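Local coordinates for oxalate biosynthetic component 1 (Burkholderia thailandensis, PDB 5IKY), which contributes to quorum sensing-dependent oxalate production as a bifunctional enzyme, with an alpha/beta-hydrolase-type serine hydrolase activity and an additional lyase activity, at residues P113-R117 / N118-R122; R492-G496 / T497-V501; V126-V129 / R130-L134; K407-A410 / K411-A415. All coordinates share one frame; numbering follows the deposited sequence.

Contact 1 (P113-R117 / N118-R122); sequences PLITR and NTLER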
loop_
_atom_site.group_PDB
_atom_site.type_symbol
_atom_site.label_atom_id
_atom_site.label_comp_id
_atom_site.label_asym_id
_atom_site.label_seq_id
_atom_site.Cartn_x
_atom_site.Cartn_y
_atom_site.Cartn_z
ATOM N N PRO A 113 -27.147 19.860 7.346
ATOM C CA PRO A 113 -26.925 21.282 7.062
ATOM C C PRO A 113 -26.088 21.467 5.803
ATOM O O PRO A 113 -25.033 20.845 5.677
ATOM C CB PRO A 113 -26.171 21.778 8.299
ATOM C CG PRO A 113 -26.624 20.880 9.386
ATOM C CD PRO A 113 -26.830 19.527 8.749
ATOM N N LEU A 114 -26.555 22.301 4.882
ATOM C CA LEU A 114 -25.869 22.484 3.613
ATOM C C LEU A 114 -25.814 23.948 3.212
ATOM O O LEU A 114 -26.846 24.596 3.040
ATOM C CB LEU A 114 -26.554 21.674 2.510
ATOM C CG LEU A 114 -25.990 21.842 1.098
ATOM C CD1 LEU A 114 -24.655 21.130 0.969
ATOM C CD2 LEU A 114 -26.977 21.334 0.060
ATOM N N ILE A 115 -24.598 24.465 3.080
ATOM C CA ILE A 115 -24.382 25.790 2.523
ATOM C C ILE A 115 -23.897 25.626 1.087
ATOM O O ILE A 115 -22.742 25.266 0.845
ATOM C CB ILE A 115 -23.366 26.598 3.348
ATOM C CG1 ILE A 115 -23.858 26.739 4.789
ATOM C CG2 ILE A 115 -23.128 27.963 2.719
ATOM C CD1 ILE A 115 -22.928 27.524 5.678
ATOM N N THR A 116 -24.795 25.876 0.141
ATOM C CA THR A 116 -24.526 25.606 -1.268
ATOM C C THR A 116 -23.420 26.485 -1.836
ATOM O O THR A 116 -23.167 27.585 -1.345
ATOM C CB THR A 116 -25.789 25.797 -2.125
ATOM O OG1 THR A 116 -26.313 27.114 -1.916
ATOM C CG2 THR A 116 -26.845 24.769 -1.752
ATOM N N ARG A 117 -22.770 25.980 -2.879
ATOM C CA ARG A 117 -21.722 26.711 -3.579
ATOM C C ARG A 117 -22.255 28.025 -4.142
ATOM O O ARG A 117 -21.569 29.048 -4.116
ATOM C CB ARG A 117 -21.135 25.842 -4.694
ATOM C CG ARG A 117 -20.247 26.577 -5.680
ATOM C CD ARG A 117 -19.142 25.669 -6.192
ATOM N NE ARG A 117 -18.368 26.291 -7.263
ATOM C CZ ARG A 117 -17.449 27.231 -7.072
ATOM N NH1 ARG A 117 -16.789 27.738 -8.104
ATOM N NH2 ARG A 117 -17.195 27.674 -5.850
ATOM N N ASN A 118 -23.487 27.994 -4.641
ATOM C CA ASN A 118 -24.129 29.192 -5.169
ATOM C C ASN A 118 -24.320 30.263 -4.098
ATOM O O ASN A 118 -24.179 31.455 -4.372
ATOM C CB ASN A 118 -25.476 28.839 -5.801
ATOM C CG ASN A 118 -25.327 28.207 -7.171
ATOM O OD1 ASN A 118 -24.476 28.611 -7.963
ATOM N ND2 ASN A 118 -26.157 27.210 -7.457
ATOM N N THR A 119 -24.641 29.835 -2.881
ATOM C CA THR A 119 -24.821 30.762 -1.767
ATOM C C THR A 119 -23.518 31.482 -1.431
ATOM O O THR A 119 -23.502 32.696 -1.230
ATOM C CB THR A 119 -25.339 30.038 -0.509
ATOM O OG1 THR A 119 -26.618 29.453 -0.782
ATOM C CG2 THR A 119 -25.469 31.012 0.654
ATOM N N LEU A 120 -22.427 30.726 -1.381
ATOM C CA LEU A 120 -21.119 31.288 -1.067
ATOM C C LEU A 120 -20.624 32.220 -2.170
ATOM O O LEU A 120 -20.054 33.275 -1.891
ATOM C CB LEU A 120 -20.100 30.171 -0.834
ATOM C CG LEU A 120 -20.293 29.339 0.434
ATOM C CD1 LEU A 120 -19.368 28.129 0.430
ATOM C CD2 LEU A 120 -20.060 30.199 1.668
ATOM N N GLU A 121 -20.850 31.827 -3.420
ATOM C CA GLU A 121 -20.378 32.605 -4.563
ATOM C C GLU A 121 -21.110 33.938 -4.690
ATOM O O GLU A 121 -20.665 34.831 -5.414
ATOM C CB GLU A 121 -20.523 31.797 -5.854
ATOM C CG GLU A 121 -19.301 30.948 -6.187
ATOM C CD GLU A 121 -19.482 30.128 -7.449
ATOM O OE1 GLU A 121 -20.625 29.709 -7.731
ATOM O OE2 GLU A 121 -18.482 29.909 -8.166
ATOM N N ARG A 122 -22.231 34.068 -3.986
ATOM C CA ARG A 122 -22.967 35.326 -3.946
ATOM C C ARG A 122 -22.142 36.426 -3.291
ATOM O O ARG A 122 -22.269 37.601 -3.637
ATOM C CB ARG A 122 -24.290 35.158 -3.200
ATOM C CG ARG A 122 -25.403 34.542 -4.023
ATOM C CD ARG A 122 -26.738 34.719 -3.323
ATOM N NE ARG A 122 -27.867 34.420 -4.198
ATOM C CZ ARG A 122 -29.127 34.735 -3.917
ATOM N NH1 ARG A 122 -29.417 35.362 -2.785
ATOM N NH2 ARG A 122 -30.097 34.426 -4.768
#

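Contact 2 (R492-G496 / T497-V501); sequences RKACG and TGDQV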
loop_
_atom_site.group_PDB
_atom_site.type_symbol
_atom_site.label_atom_id
_atom_site.label_comp_id
_atom_site.label_asym_id
_atom_site.label_seq_id
_atom_site.Cartn_x
_atom_site.Cartn_y
_atom_site.Cartn_z
ATOM N N ARG A 492 -9.118 24.867 1.528
ATOM C CA ARG A 492 -9.918 24.277 2.597
ATOM C C ARG A 492 -9.021 23.550 3.589
ATOM O O ARG A 492 -7.824 23.398 3.355
ATOM C CB ARG A 492 -10.953 23.310 2.027
ATOM C CG ARG A 492 -10.330 22.191 1.222
ATOM C CD ARG A 492 -11.339 21.123 0.841
ATOM N NE ARG A 492 -10.723 20.115 -0.016
ATOM C CZ ARG A 492 -10.021 19.081 0.434
ATOM N NH1 ARG A 492 -9.851 18.908 1.740
ATOM N NH2 ARG A 492 -9.488 18.218 -0.422
ATOM N N LYS A 493 -9.604 23.103 4.696
ATOM C CA LYS A 493 -8.864 22.329 5.685
ATOM C C LYS A 493 -8.467 20.981 5.096
ATOM O O LYS A 493 -9.275 20.322 4.440
ATOM C CB LYS A 493 -9.697 22.124 6.951
ATOM C CG LYS A 493 -8.900 22.162 8.241
ATOM C CD LYS A 493 -8.378 23.564 8.512
ATOM C CE LYS A 493 -7.726 23.655 9.880
ATOM N NZ LYS A 493 -7.246 25.034 10.173
ATOM N N ALA A 494 -7.221 20.577 5.327
ATOM C CA ALA A 494 -6.731 19.301 4.826
ATOM C C ALA A 494 -7.283 18.153 5.665
ATOM O O ALA A 494 -7.189 18.172 6.891
ATOM C CB ALA A 494 -5.207 19.281 4.821
ATOM N N CYS A 495 -7.849 17.151 5.000
ATOM C CA CYS A 495 -8.461 16.017 5.690
ATOM C C CYS A 495 -7.417 15.002 6.147
ATOM O O CYS A 495 -7.715 13.821 6.312
ATOM C CB CYS A 495 -9.493 15.336 4.783
ATOM S SG CYS A 495 -10.892 16.374 4.306
ATOM N N GLY A 496 -6.196 15.473 6.360
ATOM C CA GLY A 496 -5.098 14.609 6.744
ATOM C C GLY A 496 -3.907 14.876 5.849
ATOM O O GLY A 496 -4.017 15.609 4.864
ATOM N N THR A 497 -2.768 14.284 6.187
ATOM C CA THR A 497 -1.557 14.463 5.398
ATOM C C THR A 497 -1.711 13.818 4.023
ATOM O O THR A 497 -1.229 14.352 3.020
ATOM C CB THR A 497 -0.329 13.884 6.130
ATOM O OG1 THR A 497 -0.038 14.699 7.271
ATOM C CG2 THR A 497 0.889 13.859 5.222
ATOM N N GLY A 498 -2.405 12.684 3.980
ATOM C CA GLY A 498 -2.658 11.987 2.733
ATOM C C GLY A 498 -3.368 12.869 1.724
ATOM O O GLY A 498 -3.157 12.749 0.518
ATOM N N ASP A 499 -4.213 13.761 2.230
ATOM C CA ASP A 499 -4.898 14.738 1.397
ATOM C C ASP A 499 -3.878 15.626 0.683
ATOM O O ASP A 499 -3.987 15.877 -0.517
ATOM C CB ASP A 499 -5.843 15.590 2.247
ATOM C CG ASP A 499 -6.936 16.248 1.430
ATOM O OD1 ASP A 499 -6.910 16.140 0.186
ATOM O OD2 ASP A 499 -7.815 16.893 2.042
ATOM N N GLN A 500 -2.879 16.083 1.433
ATOM C CA GLN A 500 -1.857 16.977 0.901
ATOM C C GLN A 500 -0.856 16.252 0.003
ATOM O O GLN A 500 -0.359 16.825 -0.967
ATOM C CB GLN A 500 -1.124 17.673 2.047
ATOM C CG GLN A 500 -1.974 18.696 2.782
ATOM C CD GLN A 500 -1.405 19.052 4.138
ATOM O OE1 GLN A 500 -0.683 18.262 4.741
ATOM N NE2 GLN A 500 -1.728 20.246 4.625
ATOM N N VAL A 501 -0.558 14.996 0.327
ATOM C CA VAL A 501 0.314 14.184 -0.513
ATOM C C VAL A 501 -0.348 13.950 -1.867
ATOM O O VAL A 501 0.308 13.979 -2.908
ATOM C CB VAL A 501 0.647 12.831 0.147
ATOM C CG1 VAL A 501 1.443 11.956 -0.804
ATOM C CG2 VAL A 501 1.423 13.049 1.435
#

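Contact 3 (V126-V129 / R130-L134); sequences VDLV and RQIVL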
loop_
_atom_site.group_PDB
_atom_site.type_symbol
_atom_site.label_atom_id
_atom_site.label_comp_id
_atom_site.label_asym_id
_atom_site.label_seq_id
_atom_site.Cartn_x
_atom_site.Cartn_y
_atom_site.Cartn_z
ATOM N N VAL A 126 -13.642 37.651 -2.055
ATOM C CA VAL A 126 -13.112 36.295 -2.131
ATOM C C VAL A 126 -12.354 35.947 -0.849
ATOM O O VAL A 126 -12.238 34.777 -0.482
ATOM C CB VAL A 126 -12.187 36.114 -3.361
ATOM C CG1 VAL A 126 -10.912 36.929 -3.207
ATOM C CG2 VAL A 126 -11.862 34.640 -3.582
ATOM N N ASP A 127 -11.857 36.968 -0.157
ATOM C CA ASP A 127 -11.128 36.753 1.087
ATOM C C ASP A 127 -12.083 36.333 2.197
ATOM O O ASP A 127 -11.743 35.501 3.039
ATOM C CB ASP A 127 -10.362 38.013 1.493
ATOM C CG ASP A 127 -9.554 37.818 2.764
ATOM O OD1 ASP A 127 -8.596 37.014 2.745
ATOM O OD2 ASP A 127 -9.874 38.472 3.780
ATOM N N LEU A 128 -13.280 36.910 2.189
ATOM C CA LEU A 128 -14.307 36.565 3.163
ATOM C C LEU A 128 -14.760 35.119 2.990
ATOM O O LEU A 128 -14.953 34.399 3.969
ATOM C CB LEU A 128 -15.505 37.510 3.042
ATOM C CG LEU A 128 -16.695 37.198 3.953
ATOM C CD1 LEU A 128 -16.331 37.444 5.410
ATOM C CD2 LEU A 128 -17.916 38.013 3.553
ATOM N N VAL A 129 -14.924 34.702 1.737
ATOM C CA VAL A 129 -15.350 33.342 1.425
ATOM C C VAL A 129 -14.368 32.311 1.975
ATOM O O VAL A 129 -14.775 31.314 2.573
ATOM C CB VAL A 129 -15.503 33.133 -0.096
ATOM C CG1 VAL A 129 -15.906 31.698 -0.400
ATOM C CG2 VAL A 129 -16.529 34.101 -0.664
ATOM N N ARG A 130 -13.076 32.565 1.777
ATOM C CA ARG A 130 -12.030 31.669 2.259
ATOM C C ARG A 130 -12.099 31.475 3.766
ATOM O O ARG A 130 -12.073 30.346 4.257
ATOM C CB ARG A 130 -10.647 32.198 1.884
ATOM C CG ARG A 130 -10.373 32.251 0.401
ATOM C CD ARG A 130 -8.886 32.393 0.151
ATOM N NE ARG A 130 -8.562 32.352 -1.270
ATOM C CZ ARG A 130 -8.184 33.410 -1.976
ATOM N NH1 ARG A 130 -8.079 34.596 -1.389
ATOM N NH2 ARG A 130 -7.908 33.281 -3.267
ATOM N N GLN A 131 -12.182 32.584 4.493
ATOM C CA GLN A 131 -12.209 32.545 5.948
ATOM C C GLN A 131 -13.432 31.791 6.455
ATOM O O GLN A 131 -13.370 31.110 7.478
ATOM C CB GLN A 131 -12.178 33.964 6.516
ATOM C CG GLN A 131 -10.944 34.751 6.103
ATOM C CD GLN A 131 -10.969 36.182 6.603
ATOM O OE1 GLN A 131 -11.640 36.498 7.585
ATOM N NE2 GLN A 131 -10.235 37.058 5.924
ATOM N N ILE A 132 -14.538 31.908 5.727
ATOM C CA ILE A 132 -15.745 31.158 6.045
ATOM C C ILE A 132 -15.515 29.669 5.810
ATOM O O ILE A 132 -15.764 28.845 6.689
ATOM C CB ILE A 132 -16.945 31.637 5.207
ATOM C CG1 ILE A 132 -17.356 33.049 5.628
ATOM C CG2 ILE A 132 -18.119 30.677 5.348
ATOM C CD1 ILE A 132 -18.490 33.622 4.807
ATOM N N VAL A 133 -15.032 29.336 4.616
ATOM C CA VAL A 133 -14.724 27.954 4.268
ATOM C C VAL A 133 -13.696 27.362 5.229
ATOM O O VAL A 133 -13.836 26.222 5.670
ATOM C CB VAL A 133 -14.199 27.839 2.820
ATOM C CG1 VAL A 133 -13.697 26.429 2.541
ATOM C CG2 VAL A 133 -15.288 28.227 1.828
ATOM N N LEU A 134 -12.675 28.144 5.565
ATOM C CA LEU A 134 -11.637 27.674 6.477
ATOM C C LEU A 134 -12.162 27.502 7.900
ATOM O O LEU A 134 -11.756 26.578 8.603
ATOM C CB LEU A 134 -10.440 28.627 6.471
ATOM C CG LEU A 134 -9.529 28.542 5.244
ATOM C CD1 LEU A 134 -8.308 29.431 5.409
ATOM C CD2 LEU A 134 -9.115 27.102 4.981
#

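Contact 4 (K407-A410 / K411-A415); sequences KAIA and KLLQA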
loop_
_atom_site.group_PDB
_atom_site.type_symbol
_atom_site.label_atom_id
_atom_site.label_comp_id
_atom_site.label_asym_id
_atom_site.label_seq_id
_atom_site.Cartn_x
_atom_site.Cartn_y
_atom_site.Cartn_z
ATOM N N LYS A 407 8.380 38.298 4.220
ATOM C CA LYS A 407 7.230 39.187 4.291
ATOM C C LYS A 407 6.844 39.685 2.904
ATOM O O LYS A 407 5.660 39.819 2.590
ATOM C CB LYS A 407 7.520 40.366 5.223
ATOM C CG LYS A 407 7.513 39.995 6.697
ATOM C CD LYS A 407 7.923 41.167 7.577
ATOM C CE LYS A 407 7.866 40.794 9.052
ATOM N NZ LYS A 407 8.375 41.884 9.932
ATOM N N ALA A 408 7.850 39.947 2.077
ATOM C CA ALA A 408 7.619 40.349 0.695
ATOM C C ALA A 408 6.917 39.234 -0.073
ATOM O O ALA A 408 5.872 39.457 -0.684
ATOM C CB ALA A 408 8.931 40.719 0.022
ATOM N N ILE A 409 7.496 38.036 -0.026
ATOM C CA ILE A 409 6.942 36.862 -0.697
ATOM C C ILE A 409 5.494 36.582 -0.289
ATOM O O ILE A 409 4.651 36.267 -1.133
ATOM C CB ILE A 409 7.799 35.607 -0.411
ATOM C CG1 ILE A 409 9.146 35.708 -1.129
ATOM C CG2 ILE A 409 7.072 34.342 -0.835
ATOM C CD1 ILE A 409 10.082 34.549 -0.844
ATOM N N ALA A 410 5.211 36.713 1.004
ATOM C CA ALA A 410 3.871 36.474 1.530
ATOM C C ALA A 410 2.842 37.406 0.895
ATOM O O ALA A 410 1.683 37.031 0.716
ATOM C CB ALA A 410 3.862 36.629 3.045
ATOM N N LYS A 411 3.269 38.618 0.554
ATOM C CA LYS A 411 2.369 39.590 -0.058
ATOM C C LYS A 411 2.045 39.246 -1.507
ATOM O O LYS A 411 0.907 39.405 -1.949
ATOM C CB LYS A 411 2.965 40.996 0.014
ATOM C CG LYS A 411 2.509 41.806 1.215
ATOM C CD LYS A 411 2.620 43.299 0.937
ATOM C CE LYS A 411 2.282 43.621 -0.515
ATOM N NZ LYS A 411 1.900 45.049 -0.704
ATOM N N LEU A 412 3.046 38.779 -2.247
ATOM C CA LEU A 412 2.840 38.405 -3.642
ATOM C C LEU A 412 1.918 37.195 -3.746
ATOM O O LEU A 412 1.167 37.056 -4.713
ATOM C CB LEU A 412 4.173 38.115 -4.332
ATOM C CG LEU A 412 5.110 39.310 -4.526
ATOM C CD1 LEU A 412 6.412 39.116 -3.764
ATOM C CD2 LEU A 412 5.377 39.555 -6.002
ATOM N N LEU A 413 1.977 36.324 -2.745
ATOM C CA LEU A 413 1.096 35.164 -2.693
ATOM C C LEU A 413 -0.357 35.601 -2.545
ATOM O O LEU A 413 -1.259 34.990 -3.116
ATOM C CB LEU A 413 1.494 34.238 -1.543
ATOM C CG LEU A 413 2.852 33.552 -1.685
ATOM C CD1 LEU A 413 3.148 32.676 -0.476
ATOM C CD2 LEU A 413 2.893 32.734 -2.964
ATOM N N GLN A 414 -0.572 36.667 -1.781
ATOM C CA GLN A 414 -1.912 37.203 -1.569
ATOM C C GLN A 414 -2.457 37.872 -2.827
ATOM O O GLN A 414 -3.668 37.917 -3.036
ATOM C CB GLN A 414 -1.912 38.195 -0.406
ATOM C CG GLN A 414 -2.231 37.566 0.940
ATOM C CD GLN A 414 -1.726 38.396 2.102
ATOM O OE1 GLN A 414 -1.043 39.402 1.912
ATOM N NE2 GLN A 414 -2.066 37.979 3.317
ATOM N N ALA A 415 -1.557 38.392 -3.658
ATOM C CA ALA A 415 -1.946 39.024 -4.915
ATOM C C ALA A 415 -2.655 38.027 -5.826
ATOM O O ALA A 415 -3.537 38.396 -6.602
ATOM C CB ALA A 415 -0.730 39.614 -5.612
#

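Contact 1 (P113-R117 / N118-R122)
Ile115 and Leu120 meet across the start of helix 117-121, five residues apart. The packed part of the contact lies here: Ile115 CG2 sits 3.9 Å from Leu120 CG, and the two side chains cross at about a right angle. Ile115 CG2 is placed for this by standing anti to the backbone N. Leu120 is buried and also rests on Leu149 of the neighbouring strand. Beside this pair, Thr116 occupies the N-cap. Its OG1 accepts a weak capping bond from Thr119 N (3.3 Å, 145°), while the hydroxyls Thr116 OG1 and Thr119 OG1 lie 2.6 Å apart. The first full helical turn closes with Leu120 N donating to Thr116 O at 3.2 Å.

The side nearer solvent is held by charge instead. Exposed Glu121 folds over one face of the Arg117 guanidinium, with Glu121 CD 3.5 Å above its plane and the two flat groups 39° apart. Glu121 OE2 comes within 2.8 Å of Arg117 NH1, yet no N-H points at it, so the salt bridge is purely electrostatic. A capped helix start whose preceding residue packs on the fourth residue after the cap is a hydrophobic staple, here joining strand 114-115 to its helix.

Contact 2 (R492-G496 / T497-V501)
This is a strand-to-helix junction of the TIM-barrel part of the enzyme, held by a salt bridge: Arg492, on strand 491-493, reaches over the intervening turn to Asp499 in the first turn of helix 497-510. That helix comes after the last barrel strand, 471-474, and leads to strand 514-515, which pairs in parallel with strand 4-9. The side chain of Thr497 is about 12 Å from the magnesium ion bound by His227 and Glu477, too far to be a ligand.

The evidence for the bridge is directional. Arg492 and Asp499 approach from opposite directions, and their flat groups are nearly coplanar, 23° apart. Arg492 NH1 donates to Asp499 OD2 at 2.9 Å through the syn lone pair of the oxygen, with the carboxylate at the guanidinium edge. Arg492 NH2 adds weak bonds to both carboxylate oxygens. The Arg492 chain runs extended from CG to NE, and NE makes a further salt bridge with Asp484, which helps fix the guanidinium's rotation.

Gly496 turns the chain into the helix with a positive phi of 130°, a conformation open to glycine; its own O accepts a weak bond from Asp499 N. On another side of the turn, the Gln500 amide packs on the Ala494 methyl (NE2 to CB 3.6 Å), while NE2 donates to the carbonyl oxygens of Ala479 and Asn481. The anti lone pair of Asp499 OD2 takes the backbone N-H of Cys495, at 3.0 Å and a nearly straight 170°.

Contact 3 (V126-V129 / R130-L134)
Val129 and Val133 lie side by side one turn apart in helix 126-138, with Val129 CG1 4.2 Å from Val133 CG2. Beside them Leu128 CG approaches Ile132 CD1 to 4.1 Å. All four residues are buried. The backbone repeats the same spacing with four i to i-4 bonds, one from each N of Arg130 to Val133, the straightest being Val133 N to Val129 O (2.9 Å, 173°).

On another flank Val126 CG2 lies over one face of the Arg130 guanidinium, 4.1 Å above its plane. The arginine chain runs extended from CG to NE, and its NE donates to Gly489 O, in the loop between strands 481-483 and 491-493. Asp127 OD2 comes within 2.6 Å of Gln131 NE2, carboxylate and amide 80° apart, but the angle is too poor for a hydrogen bond. The other end of the amide, Gln131 OE1, accepts from Arg167 NH1 of helix 162-172, and Asp127 has a long, weak ion pair with the same arginine.

Further out, Phe164 and Met168 pack on Ile132, while Pro488 and Val487 meet Val129 and Val133. The chemistry is divided: apolar branches pack against helix 162-172 and loop 487-488, whereas Arg130 and Gln131 find their strongest polar partners outside the helix.

Contact 4 (K407-A410 / K411-A415)
Helix 403-415 is amphipathic here, and the contact takes up about two and a half turns toward its C-terminal end, packed on its partner helix 418-442 and on a nearby loop. Along the apolar side Ile409 and Leu413 stand four residues apart, with Ile409 CG2 4.3 Å from Leu413 CD1. Both continue outward onto Phe456 and Leu459 of the loop, and Ile409 also reaches Leu427 of helix 418-442. Leu413 CG is anti to its own carbonyl carbon (chi1 -67°), which brings CG within 3.3 Å of Ile409 O.

Leu412 takes a different line. Leu412 CD1 lies only 3.1 Å from Ala408 O, a tight approach that goes with an unusual chi2 of 117°, and the placing of this branch is somewhat doubtful; the same side chain touches Ala420 and Lys423 of the second helix.

The backbone bonds vary in quality. Leu413 N donates to Ile409 O at 3.1 Å and 152°, the one bond between the two segments that is not weak. Lys411 N makes two weak bonds, to Lys407 O at 3.4 Å and to Ala408 O at 3.0 Å. Leu412 and Gln414 also bind the carbonyl four residues back only weakly. The lysines themselves are exposed, the ends of both side chains leading away from the contact.

No charged or polar side-chain pair joins the two segments, which suggests that this part of the helix is held mainly by backbone bonding and by aliphatic packing shared with the loop and helix behind it.

All four are local contacts, but their settings differ. Contacts 1 and 4 lie at the surface, while contacts 2 and 3 are partly buried. Contacts 1 and 2 both turn a strand into a helix, the first by capping and staple, the second through an in-plane salt bridge; contacts 3 and 4 each lie within a single helix, the first at its start, the second toward its C-terminal end, and are dominated by aliphatic pairs. Contact 3 touches both contact 1 and contact 2: Leu120 O meets Val129 CG2 at 3.8 Å, and Leu134 CD2 packs on Arg492 CA, so the N-terminal-domain helix lies between them. Contact 4 touches none, though its nearest atoms come within about 6 Å of contact 3.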